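Local coordinates for protein acyl-coenzyme A oxidase 3 (Yarrowia lipolytica, PDB 5YS9) that uses FAD to oxidise acyl-CoA thioesters to (2E)-enoyl-CoA, passing the electrons to oxygen to form hydrogen peroxide in peroxisomal fatty acid beta-oxidation, at residues 78-82 and 257-261; 253-257 and 445-451; 67-73 and 87-92; 204-210 and 234-239. All blocks are in the same frame, centred on the assembly; numbering follows the deposited sequence.

Interaction 1: 78-82 and 257-261. With FAD (flavin-adenine dinucleotide), chain C.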
# COMPACT_ATOMS: atom_id res chain seq x y z
N LYS A 78 -2.22 -18.52 10.88
CA LYS A 78 -1.20 -19.08 10.01
C LYS A 78 -1.10 -20.60 10.05
O LYS A 78 -0.90 -21.15 9.02
CB LYS A 78 0.16 -18.39 10.19
CG LYS A 78 1.35 -19.21 10.69
CD LYS A 78 2.68 -18.77 10.04
CE LYS A 78 3.90 -18.91 10.97
NZ LYS A 78 4.45 -20.29 11.08
N GLU A 79 -1.33 -21.26 11.17
CA GLU A 79 -1.16 -22.72 11.27
C GLU A 79 -2.21 -23.44 10.44
O GLU A 79 -1.95 -24.53 9.93
CB GLU A 79 -1.25 -23.25 12.72
CG GLU A 79 -0.21 -22.74 13.72
CD GLU A 79 -0.33 -21.24 14.10
OE1 GLU A 79 -1.44 -20.63 14.00
OE2 GLU A 79 0.71 -20.63 14.48
N GLN A 80 -3.37 -22.82 10.27
CA GLN A 80 -4.48 -23.40 9.55
C GLN A 80 -4.33 -23.16 8.07
O GLN A 80 -4.63 -24.04 7.23
CB GLN A 80 -5.80 -22.84 10.09
CG GLN A 80 -6.94 -23.79 9.90
CD GLN A 80 -8.32 -23.22 10.24
OE1 GLN A 80 -8.47 -22.37 11.15
NE2 GLN A 80 -9.36 -23.72 9.53
N LEU A 81 -3.85 -21.98 7.73
CA LEU A 81 -3.42 -21.70 6.35
C LEU A 81 -2.35 -22.69 5.85
O LEU A 81 -2.42 -23.21 4.70
CB LEU A 81 -2.89 -20.28 6.24
CG LEU A 81 -3.68 -19.06 5.69
CD1 LEU A 81 -5.16 -19.23 5.43
CD2 LEU A 81 -3.39 -17.84 6.56
N ARG A 82 -1.36 -22.94 6.69
CA ARG A 82 -0.33 -23.94 6.42
C ARG A 82 -0.98 -25.33 6.20
O ARG A 82 -0.66 -26.02 5.23
CB ARG A 82 0.68 -24.02 7.57
CG ARG A 82 1.58 -22.82 7.74
CD ARG A 82 2.59 -22.80 6.61
NE ARG A 82 3.53 -21.71 6.76
CZ ARG A 82 4.72 -21.78 7.35
NH1 ARG A 82 5.46 -20.70 7.42
NH2 ARG A 82 5.17 -22.89 7.89
N ASP A 257 0.84 -16.59 4.03
CA ASP A 257 1.27 -17.42 5.12
C ASP A 257 1.10 -18.91 4.88
O ASP A 257 1.67 -19.70 5.58
CB ASP A 257 0.63 -16.98 6.43
CG ASP A 257 1.49 -16.00 7.20
OD1 ASP A 257 2.71 -16.12 7.20
OD2 ASP A 257 0.93 -15.09 7.81
N ALA A 258 0.28 -19.29 3.90
CA ALA A 258 0.11 -20.71 3.60
C ALA A 258 1.40 -21.34 3.11
O ALA A 258 1.53 -22.57 3.17
CB ALA A 258 -0.95 -20.91 2.54
N ILE A 259 2.31 -20.54 2.56
CA ILE A 259 3.58 -21.03 2.04
C ILE A 259 4.62 -21.15 3.14
O ILE A 259 4.84 -20.24 3.89
CB ILE A 259 4.18 -20.09 0.99
CG1 ILE A 259 3.18 -19.80 -0.11
CG2 ILE A 259 5.45 -20.67 0.40
CD1 ILE A 259 3.47 -18.50 -0.81
N ASP A 260 5.29 -22.29 3.17
CA ASP A 260 6.28 -22.61 4.22
C ASP A 260 7.72 -22.27 3.83
O ASP A 260 8.56 -23.14 3.63
CB ASP A 260 6.16 -24.09 4.66
CG ASP A 260 6.43 -25.08 3.52
OD1 ASP A 260 5.95 -24.83 2.40
OD2 ASP A 260 7.06 -26.12 3.76
N ASN A 261 8.00 -20.98 3.75
CA ASN A 261 9.28 -20.50 3.31
C ASN A 261 10.27 -20.83 4.41
O ASN A 261 10.06 -20.51 5.58
CB ASN A 261 9.28 -19.00 3.07
CG ASN A 261 8.40 -18.60 1.94
OD1 ASN A 261 8.84 -18.58 0.77
ND2 ASN A 261 7.15 -18.23 2.26
PA FAD C . 18.10 -7.29 -3.19
O1A FAD C . 19.26 -7.25 -2.26
O2A FAD C . 18.27 -7.75 -4.58
O5B FAD C . 17.58 -5.80 -3.27
C5B FAD C . 17.16 -5.13 -2.09
C4B FAD C . 16.79 -3.69 -2.39
O4B FAD C . 17.92 -3.01 -2.93
C3B FAD C . 15.70 -3.62 -3.43
O3B FAD C . 14.80 -2.58 -3.11
C2B FAD C . 16.40 -3.22 -4.69
O2B FAD C . 15.57 -2.35 -5.43
C1B FAD C . 17.65 -2.51 -4.23
N9A FAD C . 18.71 -2.81 -5.20
C8A FAD C . 19.32 -3.99 -5.40
N7A FAD C . 20.22 -3.90 -6.39
C5A FAD C . 20.20 -2.65 -6.84
C6A FAD C . 20.90 -1.88 -7.88
N6A FAD C . 21.84 -2.44 -8.66
N1A FAD C . 20.56 -0.59 -8.03
C2A FAD C . 19.62 -0.01 -7.27
N3A FAD C . 18.95 -0.64 -6.32
C4A FAD C . 19.19 -1.94 -6.06
N1 FAD C . 13.65 -17.14 -3.87
C2 FAD C . 13.84 -18.40 -4.29
O2 FAD C . 14.88 -18.69 -4.87
N3 FAD C . 12.95 -19.36 -4.13
C4 FAD C . 11.80 -19.15 -3.52
O4 FAD C . 11.00 -20.06 -3.38
C4X FAD C . 11.51 -17.80 -3.02
N5 FAD C . 10.37 -17.53 -2.40
C5X FAD C . 10.14 -16.30 -1.94
C6 FAD C . 8.96 -16.07 -1.30
C7 FAD C . 8.67 -14.82 -0.81
C7M FAD C . 7.36 -14.60 -0.12
C8 FAD C . 9.65 -13.73 -0.98
C8M FAD C . 9.37 -12.36 -0.46
C9 FAD C . 10.85 -13.96 -1.63
C9A FAD C . 11.13 -15.21 -2.12
N10 FAD C . 12.33 -15.47 -2.79
C10 FAD C . 12.54 -16.78 -3.23
C1' FAD C . 13.36 -14.44 -2.97
C2' FAD C . 13.08 -13.38 -4.02
O2' FAD C . 13.22 -13.99 -5.30
C3' FAD C . 14.09 -12.25 -3.84
O3' FAD C . 13.78 -11.64 -2.60
C4' FAD C . 14.13 -11.14 -4.89
O4' FAD C . 14.25 -11.64 -6.22
C5' FAD C . 15.35 -10.27 -4.69
O5' FAD C . 15.26 -9.59 -3.46
P FAD C . 16.47 -9.50 -2.45
O1P FAD C . 15.93 -9.83 -1.12
O2P FAD C . 17.61 -10.27 -3.02
O3P FAD C . 16.83 -7.96 -2.48
O HOH W 1 4.70 -17.54 6.75
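The guanidinium of Arg-82 has Asp-260 CA over the centre of one face, 3.6 Å above its plane. Lys-78 NZ hangs over the other face, nearer the rim, while the carbonyl oxygen of Asp-257 and a water meet the edge. NE donates to Asp-257 O at 3.0 Å, the acceptor only 5° out of the guanidinium plane and the donor almost in line with the C=O bond. A bend at chi2 (-72°) turns the arginine off helix 78-92 and onto the loop 257-261. Beside it Leu-81 CB and Ala-258 CB make an apolar pair 4.2 Å apart. Lys-78 lays its methylenes across Asp-257 at about a right angle, CB to CB 4.0 Å.

The contact joins the N-terminal helical domain to the loop leading into strand 262-272 of the beta domain, where Asn-261 lines the flavin pocket. Both aspartates have their strongest charged or polar partners beyond the two segments: Asp-257 pairs with Lys-252, Asp-260 with Arg-121 and Ser-207. With an alanine at Arg-82, Asp-257 O would probably lose its donor and Asp-249 its salt-bridge mate, leaving a gap over Asp-260. Lys-78 NZ and the guanidinium gather round Asp-249, which forms a salt bridge with Arg-82 and a long, weak ion pair with Lys-78, so its charge is probably shared between them.

Interaction 2: 253-257 and 445-451. With FAD (flavin-adenine dinucleotide), chain C.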
# COMPACT_ATOMS: atom_id res chain seq x y z
N LYS A 253 5.08 -13.94 7.63
CA LYS A 253 5.26 -12.99 6.53
C LYS A 253 4.15 -11.93 6.48
O LYS A 253 3.09 -12.09 7.09
CB LYS A 253 5.30 -13.73 5.21
CG LYS A 253 6.37 -14.79 5.19
CD LYS A 253 6.57 -15.36 3.81
CE LYS A 253 5.38 -16.13 3.30
NZ LYS A 253 5.08 -17.41 3.98
N MET A 254 4.41 -10.83 5.79
CA MET A 254 3.36 -9.86 5.56
C MET A 254 2.05 -10.54 5.03
O MET A 254 0.93 -10.14 5.43
CB MET A 254 3.84 -8.83 4.58
CG MET A 254 2.75 -7.89 4.07
SD MET A 254 3.63 -6.47 3.42
CE MET A 254 2.27 -5.38 2.91
N GLY A 255 2.23 -11.53 4.17
CA GLY A 255 1.17 -12.18 3.46
C GLY A 255 1.56 -13.58 3.08
O GLY A 255 2.64 -14.03 3.40
N ARG A 256 0.65 -14.30 2.44
CA ARG A 256 0.94 -15.60 1.86
C ARG A 256 1.48 -16.57 2.88
O ARG A 256 2.44 -17.27 2.64
CB ARG A 256 1.87 -15.47 0.67
CG ARG A 256 1.18 -14.96 -0.58
CD ARG A 256 2.04 -15.08 -1.82
NE ARG A 256 1.81 -13.99 -2.75
CZ ARG A 256 1.40 -14.13 -4.00
NH1 ARG A 256 1.17 -15.32 -4.49
NH2 ARG A 256 1.23 -13.07 -4.76
N ASP A 257 0.84 -16.59 4.03
CA ASP A 257 1.27 -17.42 5.12
C ASP A 257 1.10 -18.91 4.88
O ASP A 257 1.67 -19.70 5.58
CB ASP A 257 0.63 -16.98 6.43
CG ASP A 257 1.49 -16.00 7.20
OD1 ASP A 257 2.71 -16.12 7.20
OD2 ASP A 257 0.93 -15.09 7.81
N TYR A 445 -3.96 -7.25 -0.56
CA TYR A 445 -2.83 -6.35 -0.67
C TYR A 445 -1.54 -6.94 -0.10
O TYR A 445 -0.49 -6.88 -0.71
CB TYR A 445 -3.16 -5.02 0.00
CG TYR A 445 -2.09 -4.01 -0.21
CD1 TYR A 445 -2.03 -3.27 -1.37
CD2 TYR A 445 -1.12 -3.81 0.74
CE1 TYR A 445 -1.03 -2.36 -1.57
CE2 TYR A 445 -0.12 -2.90 0.55
CZ TYR A 445 -0.08 -2.19 -0.61
OH TYR A 445 0.92 -1.28 -0.81
N ALA A 446 -1.65 -7.53 1.06
CA ALA A 446 -0.55 -8.24 1.73
C ALA A 446 -0.06 -9.39 0.92
O ALA A 446 1.12 -9.64 0.89
CB ALA A 446 -1.02 -8.75 3.09
N ASP A 447 -0.96 -10.18 0.35
CA ASP A 447 -0.57 -11.26 -0.53
C ASP A 447 0.05 -10.83 -1.86
O ASP A 447 0.99 -11.43 -2.34
CB ASP A 447 -1.74 -12.21 -0.78
CG ASP A 447 -2.13 -13.00 0.44
OD1 ASP A 447 -1.41 -12.98 1.44
OD2 ASP A 447 -3.17 -13.65 0.41
N TRP A 448 -0.52 -9.80 -2.47
CA TRP A 448 -0.06 -9.36 -3.79
C TRP A 448 1.35 -8.81 -3.84
O TRP A 448 2.07 -9.03 -4.79
CB TRP A 448 -1.02 -8.34 -4.42
CG TRP A 448 -0.53 -7.89 -5.77
CD1 TRP A 448 0.11 -6.75 -6.04
CD2 TRP A 448 -0.56 -8.63 -6.98
NE1 TRP A 448 0.46 -6.70 -7.35
CE2 TRP A 448 0.05 -7.85 -7.95
CE3 TRP A 448 -1.07 -9.88 -7.33
CZ2 TRP A 448 0.16 -8.27 -9.26
CZ3 TRP A 448 -0.96 -10.28 -8.63
CH2 TRP A 448 -0.35 -9.49 -9.58
N VAL A 449 1.72 -8.08 -2.83
CA VAL A 449 2.81 -7.14 -2.86
C VAL A 449 4.19 -7.77 -3.15
O VAL A 449 5.06 -7.13 -3.70
CB VAL A 449 2.73 -6.24 -1.62
CG1 VAL A 449 3.92 -6.35 -0.70
CG2 VAL A 449 2.41 -4.82 -2.00
N VAL A 450 4.36 -9.03 -2.78
CA VAL A 450 5.61 -9.72 -3.03
C VAL A 450 5.93 -9.83 -4.52
O VAL A 450 7.08 -9.95 -4.88
CB VAL A 450 5.64 -11.09 -2.31
CG1 VAL A 450 4.49 -11.97 -2.75
CG2 VAL A 450 6.97 -11.78 -2.53
N GLN A 451 4.92 -9.75 -5.37
CA GLN A 451 5.06 -9.85 -6.82
C GLN A 451 6.00 -8.77 -7.34
O GLN A 451 6.63 -8.92 -8.36
CB GLN A 451 3.71 -9.67 -7.49
CG GLN A 451 2.71 -10.78 -7.26
CD GLN A 451 2.63 -11.74 -8.41
OE1 GLN A 451 3.37 -12.70 -8.48
NE2 GLN A 451 1.73 -11.48 -9.32
PA FAD C . 18.10 -7.29 -3.19
O1A FAD C . 19.26 -7.25 -2.26
O2A FAD C . 18.27 -7.75 -4.58
O5B FAD C . 17.58 -5.80 -3.27
C5B FAD C . 17.16 -5.13 -2.09
C4B FAD C . 16.79 -3.69 -2.39
O4B FAD C . 17.92 -3.01 -2.93
C3B FAD C . 15.70 -3.62 -3.43
O3B FAD C . 14.80 -2.58 -3.11
C2B FAD C . 16.40 -3.22 -4.69
O2B FAD C . 15.57 -2.35 -5.43
C1B FAD C . 17.65 -2.51 -4.23
N9A FAD C . 18.71 -2.81 -5.20
C8A FAD C . 19.32 -3.99 -5.40
N7A FAD C . 20.22 -3.90 -6.39
C5A FAD C . 20.20 -2.65 -6.84
C6A FAD C . 20.90 -1.88 -7.88
N6A FAD C . 21.84 -2.44 -8.66
N1A FAD C . 20.56 -0.59 -8.03
C2A FAD C . 19.62 -0.01 -7.27
N3A FAD C . 18.95 -0.64 -6.32
C4A FAD C . 19.19 -1.94 -6.06
N1 FAD C . 13.65 -17.14 -3.87
C2 FAD C . 13.84 -18.40 -4.29
O2 FAD C . 14.88 -18.69 -4.87
N3 FAD C . 12.95 -19.36 -4.13
C4 FAD C . 11.80 -19.15 -3.52
O4 FAD C . 11.00 -20.06 -3.38
C4X FAD C . 11.51 -17.80 -3.02
N5 FAD C . 10.37 -17.53 -2.40
C5X FAD C . 10.14 -16.30 -1.94
C6 FAD C . 8.96 -16.07 -1.30
C7 FAD C . 8.67 -14.82 -0.81
C7M FAD C . 7.36 -14.60 -0.12
C8 FAD C . 9.65 -13.73 -0.98
C8M FAD C . 9.37 -12.36 -0.46
C9 FAD C . 10.85 -13.96 -1.63
C9A FAD C . 11.13 -15.21 -2.12
N10 FAD C . 12.33 -15.47 -2.79
C10 FAD C . 12.54 -16.78 -3.23
C1' FAD C . 13.36 -14.44 -2.97
C2' FAD C . 13.08 -13.38 -4.02
O2' FAD C . 13.22 -13.99 -5.30
C3' FAD C . 14.09 -12.25 -3.84
O3' FAD C . 13.78 -11.64 -2.60
C4' FAD C . 14.13 -11.14 -4.89
O4' FAD C . 14.25 -11.64 -6.22
C5' FAD C . 15.35 -10.27 -4.69
O5' FAD C . 15.26 -9.59 -3.46
P FAD C . 16.47 -9.50 -2.45
O1P FAD C . 15.93 -9.83 -1.12
O2P FAD C . 17.61 -10.27 -3.02
O3P FAD C . 16.83 -7.96 -2.48
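Arg-256 fastens a loop of the beta domain to helix 441-448 of the C-terminal helical domain, an interdomain seam of the acyl-CoA dehydrogenase and oxidase fold. This is the tight part. Arg-256 N gives a bond of 2.6 Å to Asp-447 OD1, coming from above the carboxylate plane, 41° out of it. The side chain then bends at chi3 (-145°), which brings the guanidinium to the main-chain carbonyl of Asp-447: NE donates to Asp-447 O at 2.7 Å, and NH2 adds a weak bond to that oxygen. Two donors of one group thus grip a single carbonyl. Gly-255 lets the loop close on the helix, because a CB on it would run into Ala-446 O and Asp-447 N. The backbone of Arg-256 itself takes a left-handed helical conformation.

On the looser side, where Met-254 is still partly exposed and the second subunit comes in, its side chain reaches out extended. Met-254 CE touches Tyr-445 CE2 at 4.2 Å and Val-449 CG1 at 4.1 Å, plain van der Waals contacts of the thioether end, while its backbone hydrogen-bonds to the second subunit. Arg-427 of that subunit packs on Met-254 and Val-449, and its Tyr-435 on Arg-256 and Val-450. Val-450 works on two fronts: its CG1 lies 3.4 Å from Arg-256 NE, while its CG2 is 3.2 Å from the flavin methyl C8M.

Interaction 3: 67-73 and 87-92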
# COMPACT_ATOMS: atom_id res chain seq x y z
N VAL A 67 -13.16 -28.47 -0.70
CA VAL A 67 -11.91 -28.26 -0.01
C VAL A 67 -11.30 -26.89 -0.33
O VAL A 67 -10.69 -26.27 0.51
CB VAL A 67 -10.96 -29.47 -0.11
CG1 VAL A 67 -11.19 -30.24 -1.38
CG2 VAL A 67 -9.51 -29.08 0.08
N LEU A 68 -11.45 -26.45 -1.56
CA LEU A 68 -10.99 -25.13 -1.99
C LEU A 68 -11.66 -23.88 -1.41
O LEU A 68 -11.09 -22.82 -1.45
CB LEU A 68 -10.96 -25.04 -3.51
CG LEU A 68 -10.11 -26.08 -4.21
CD1 LEU A 68 -9.95 -25.75 -5.67
CD2 LEU A 68 -8.76 -26.24 -3.54
N ASN A 69 -12.82 -24.03 -0.80
CA ASN A 69 -13.65 -22.89 -0.48
C ASN A 69 -12.90 -21.84 0.34
O ASN A 69 -12.31 -22.13 1.35
CB ASN A 69 -14.84 -23.44 0.30
CG ASN A 69 -15.79 -22.38 0.74
OD1 ASN A 69 -16.53 -21.84 -0.04
ND2 ASN A 69 -15.80 -22.11 2.02
N VAL A 70 -12.97 -20.60 -0.12
CA VAL A 70 -12.21 -19.52 0.46
C VAL A 70 -13.05 -18.71 1.42
O VAL A 70 -12.51 -17.89 2.15
CB VAL A 70 -11.57 -18.62 -0.62
CG1 VAL A 70 -10.50 -19.42 -1.35
CG2 VAL A 70 -12.61 -18.07 -1.59
N SER A 71 -14.35 -18.97 1.47
CA SER A 71 -15.27 -18.13 2.27
C SER A 71 -14.78 -17.78 3.73
O SER A 71 -14.98 -16.66 4.18
CB SER A 71 -16.63 -18.78 2.30
OG SER A 71 -17.28 -18.37 3.49
N GLY A 72 -14.11 -18.70 4.41
CA GLY A 72 -13.68 -18.48 5.79
C GLY A 72 -12.20 -18.27 5.99
O GLY A 72 -11.72 -18.31 7.12
N ASP A 73 -11.48 -17.99 4.91
CA ASP A 73 -10.03 -17.83 4.99
C ASP A 73 -9.61 -16.52 5.70
O ASP A 73 -8.50 -16.44 6.21
CB ASP A 73 -9.39 -17.90 3.59
CG ASP A 73 -9.46 -19.29 2.94
OD1 ASP A 73 -10.08 -20.22 3.48
OD2 ASP A 73 -8.89 -19.47 1.87
N ALA A 87 -4.16 -29.73 1.96
CA ALA A 87 -5.39 -30.37 1.57
C ALA A 87 -5.84 -29.82 0.24
O ALA A 87 -6.37 -30.52 -0.60
CB ALA A 87 -6.44 -30.16 2.63
N ARG A 88 -5.64 -28.52 0.07
CA ARG A 88 -5.97 -27.88 -1.18
C ARG A 88 -5.11 -28.43 -2.33
O ARG A 88 -5.60 -28.64 -3.42
CB ARG A 88 -5.85 -26.36 -1.02
CG ARG A 88 -7.16 -25.68 -0.69
CD ARG A 88 -7.27 -25.17 0.74
NE ARG A 88 -7.08 -23.74 0.79
CZ ARG A 88 -7.92 -22.86 1.35
NH1 ARG A 88 -9.02 -23.25 1.94
NH2 ARG A 88 -7.62 -21.59 1.31
N ILE A 89 -3.84 -28.69 -2.08
CA ILE A 89 -2.95 -29.25 -3.07
C ILE A 89 -3.37 -30.67 -3.50
O ILE A 89 -3.31 -31.01 -4.66
CB ILE A 89 -1.48 -29.18 -2.59
CG1 ILE A 89 -0.94 -27.77 -2.77
CG2 ILE A 89 -0.58 -30.13 -3.36
CD1 ILE A 89 0.21 -27.42 -1.86
N ALA A 90 -3.81 -31.46 -2.54
CA ALA A 90 -4.28 -32.82 -2.79
C ALA A 90 -5.50 -32.82 -3.71
O ALA A 90 -5.57 -33.63 -4.65
CB ALA A 90 -4.58 -33.51 -1.48
N ALA A 91 -6.46 -31.91 -3.45
CA ALA A 91 -7.60 -31.69 -4.34
C ALA A 91 -7.18 -31.23 -5.71
O ALA A 91 -7.55 -31.84 -6.67
CB ALA A 91 -8.58 -30.69 -3.74
N LEU A 92 -6.38 -30.17 -5.84
CA LEU A 92 -5.96 -29.69 -7.19
C LEU A 92 -5.25 -30.77 -7.99
O LEU A 92 -5.34 -30.83 -9.23
CB LEU A 92 -5.02 -28.49 -7.07
CG LEU A 92 -5.70 -27.20 -6.55
CD1 LEU A 92 -4.72 -26.09 -6.18
CD2 LEU A 92 -6.74 -26.70 -7.54
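Arg-88 NH2 is held by two carboxylates, that of Asp-73 across this contact and that of Asp-115 farther along the chain. The bond to Asp-73 OD2 is a salt bridge of 2.5 Å with an N-H...O angle of 154°, lying close to the guanidinium plane and using the syn side of the carboxylate. Asp-73 closes a type I beta turn that starts at Val-70, so the bridge ties the loop before helix 78-92 back onto that helix three turns in, within the N-terminal helical domain. NH1 has Asn-69 O 3.5 Å away, and Leu-68 O lies 4.0 Å above one face of the group, offset toward its rim. Bends of Arg-88 at chi2 (108°) and chi3 (104°) carry its chain past Val-67 O to the turn. Replacing Arg-88 with a leucine would probably leave Asp-73 and Asp-115 without this shared cation and hold the turn less firmly to the helix.

Nearer the helix, the contact is aliphatic. Leu-68 CD2 rests on Arg-88 CG at 3.3 Å, and its other methyl, CD1, meets Leu-92 CD2 at 3.8 Å; Leu-62 of helix 49-63 packs on both leucines. Val-67 uses both methyls. Its CG1 touches Ala-91 CB at 3.5 Å, and Val-67 CG2 sits 3.5 Å from Ala-87 O, a backbone oxygen of the helix.

Interaction 4: 204-210 and 234-239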
# COMPACT_ATOMS: atom_id res chain seq x y z
N ALA A 204 10.45 -25.43 1.68
CA ALA A 204 11.60 -26.01 2.38
C ALA A 204 11.35 -26.22 3.85
O ALA A 204 11.93 -27.11 4.45
CB ALA A 204 12.85 -25.15 2.19
N ALA A 205 10.54 -25.37 4.45
CA ALA A 205 10.46 -25.35 5.91
C ALA A 205 9.86 -26.66 6.35
O ALA A 205 10.43 -27.37 7.12
CB ALA A 205 9.68 -24.18 6.41
N HIS A 206 8.76 -27.04 5.77
CA HIS A 206 8.05 -28.23 6.19
C HIS A 206 7.73 -29.25 5.10
O HIS A 206 7.29 -30.33 5.44
CB HIS A 206 6.72 -27.82 6.85
CG HIS A 206 6.87 -27.21 8.20
ND1 HIS A 206 7.89 -27.54 9.07
CD2 HIS A 206 6.07 -26.33 8.87
CE1 HIS A 206 7.75 -26.85 10.19
NE2 HIS A 206 6.65 -26.12 10.09
N SER A 207 7.89 -28.93 3.82
CA SER A 207 7.32 -29.78 2.77
C SER A 207 8.31 -30.57 1.95
O SER A 207 8.06 -31.73 1.63
CB SER A 207 6.43 -28.95 1.84
OG SER A 207 5.85 -27.90 2.57
N ALA A 208 9.42 -29.94 1.61
CA ALA A 208 10.27 -30.44 0.52
C ALA A 208 11.19 -31.57 0.94
O ALA A 208 11.83 -31.48 1.98
CB ALA A 208 11.10 -29.31 -0.03
N THR A 209 11.24 -32.63 0.13
CA THR A 209 12.22 -33.70 0.25
C THR A 209 13.50 -33.42 -0.52
O THR A 209 14.58 -33.93 -0.15
CB THR A 209 11.68 -35.02 -0.32
OG1 THR A 209 11.35 -34.86 -1.70
CG2 THR A 209 10.44 -35.44 0.42
N HIS A 210 13.37 -32.67 -1.63
CA HIS A 210 14.52 -32.27 -2.47
C HIS A 210 14.51 -30.80 -2.84
O HIS A 210 13.51 -30.15 -2.73
CB HIS A 210 14.57 -33.06 -3.76
CG HIS A 210 14.73 -34.54 -3.58
ND1 HIS A 210 13.74 -35.33 -3.02
CD2 HIS A 210 15.70 -35.38 -3.98
CE1 HIS A 210 14.13 -36.58 -3.04
NE2 HIS A 210 15.32 -36.64 -3.61
N ARG A 234 15.51 -34.20 2.68
CA ARG A 234 14.96 -35.10 3.69
C ARG A 234 14.99 -36.55 3.25
O ARG A 234 14.86 -36.88 2.07
CB ARG A 234 13.51 -34.72 4.05
CG ARG A 234 13.31 -33.31 4.58
CD ARG A 234 11.82 -33.02 4.80
NE ARG A 234 11.62 -32.01 5.83
CZ ARG A 234 11.53 -30.69 5.64
NH1 ARG A 234 11.63 -30.15 4.43
NH2 ARG A 234 11.35 -29.92 6.71
N ASP A 235 15.19 -37.43 4.22
CA ASP A 235 14.84 -38.82 4.09
C ASP A 235 13.31 -38.85 3.80
O ASP A 235 12.50 -38.29 4.55
CB ASP A 235 15.15 -39.51 5.40
CG ASP A 235 14.69 -40.90 5.42
OD1 ASP A 235 15.36 -41.69 4.76
OD2 ASP A 235 13.68 -41.19 6.10
N VAL A 236 12.95 -39.47 2.69
CA VAL A 236 11.60 -39.50 2.16
C VAL A 236 10.62 -40.22 3.12
O VAL A 236 9.53 -39.77 3.44
CB VAL A 236 11.67 -40.17 0.74
CG1 VAL A 236 10.47 -41.02 0.41
CG2 VAL A 236 11.90 -39.12 -0.33
N SER A 237 11.08 -41.36 3.56
CA SER A 237 10.40 -42.20 4.52
C SER A 237 9.92 -41.50 5.82
O SER A 237 8.79 -41.59 6.18
CB SER A 237 11.37 -43.34 4.86
OG SER A 237 10.71 -44.35 5.51
N SER A 238 10.80 -40.80 6.49
CA SER A 238 10.52 -40.21 7.80
C SER A 238 10.37 -38.66 7.80
O SER A 238 9.99 -38.08 8.82
CB SER A 238 11.67 -40.59 8.73
OG SER A 238 12.86 -39.90 8.32
N HIS A 239 10.72 -38.01 6.69
CA HIS A 239 10.79 -36.56 6.58
C HIS A 239 11.89 -35.96 7.45
O HIS A 239 11.89 -34.75 7.67
CB HIS A 239 9.41 -35.92 6.88
CG HIS A 239 8.94 -34.97 5.82
ND1 HIS A 239 8.57 -33.67 6.09
CD2 HIS A 239 8.78 -35.15 4.50
CE1 HIS A 239 8.19 -33.09 4.96
NE2 HIS A 239 8.32 -33.97 3.98
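Arg-234 N donates to Thr-209 O at 3.0 Å, almost straight, where the two loops lie side by side with the CA atoms of these residues 4.6 Å apart. Past that point the side chain of Arg-234 runs on, extended from CG to NE, and pushes its guanidinium into the curl of backbone formed by 204-208. NH1 bonds to Ala-208 O at 2.8 Å and to Ala-204 O at 3.1 Å; NH2 bonds to Ala-205 O at 2.7 Å. All three oxygens stand near the guanidinium plane, though the donors rise well above the carbonyl planes of Ala-204 and Ala-205. NE adds a weak bond to His-239 O, and NH2 also reaches Pro-672 O of the second subunit, so each N-H has an acceptor nearby, that of NE only weakly. Over one face lies the carbonyl carbon of His-206.

Segment 204-210 runs into strand 210-219, and segment 234-239 comes off strand 222-232; the two strands are antiparallel neighbours in the beta domain shared with acyl-CoA dehydrogenases. The arginine therefore closes the open end of that hairpin, with the side chain of Ala-204 about 8 Å from a bound FAD. His-239, in a left-handed backbone conformation, presents a ring face to Arg-234, whose CD stands 3.5 Å from its plane, over the centre. Its NE2 makes a weak bond to Ser-207 O, and Tyr-677 of the second subunit meets the same ring. Farther along, an Asx motif shapes the second loop: Asp-235 OD2 takes Ser-238 N and Ser-238 OG from opposite faces of its plane. Thr-209 CG2 touches Val-236 CG2 at 4.0 Å.

In the fold
Interactions 1, 2 and 4 are mostly buried, whereas interaction 3 is only partly so. The first two share Asp-257 and the loop between strands 245-249 and 262-272, which meets the N-terminal helical domain on one side and the C-terminal helical domain on the other; both also touch the flavin. Interactions 1 and 3 use opposite ends of helix 78-92 without touching. Asp-260 joins interaction 1 to interaction 4 through Ser-207 and the backbone of His-206. An arginine leads in all four, but its partners differ: backbone carbonyls across the contact in interactions 1, 2 and 4, a carboxylate in interaction 3, with aliphatic packing alongside it.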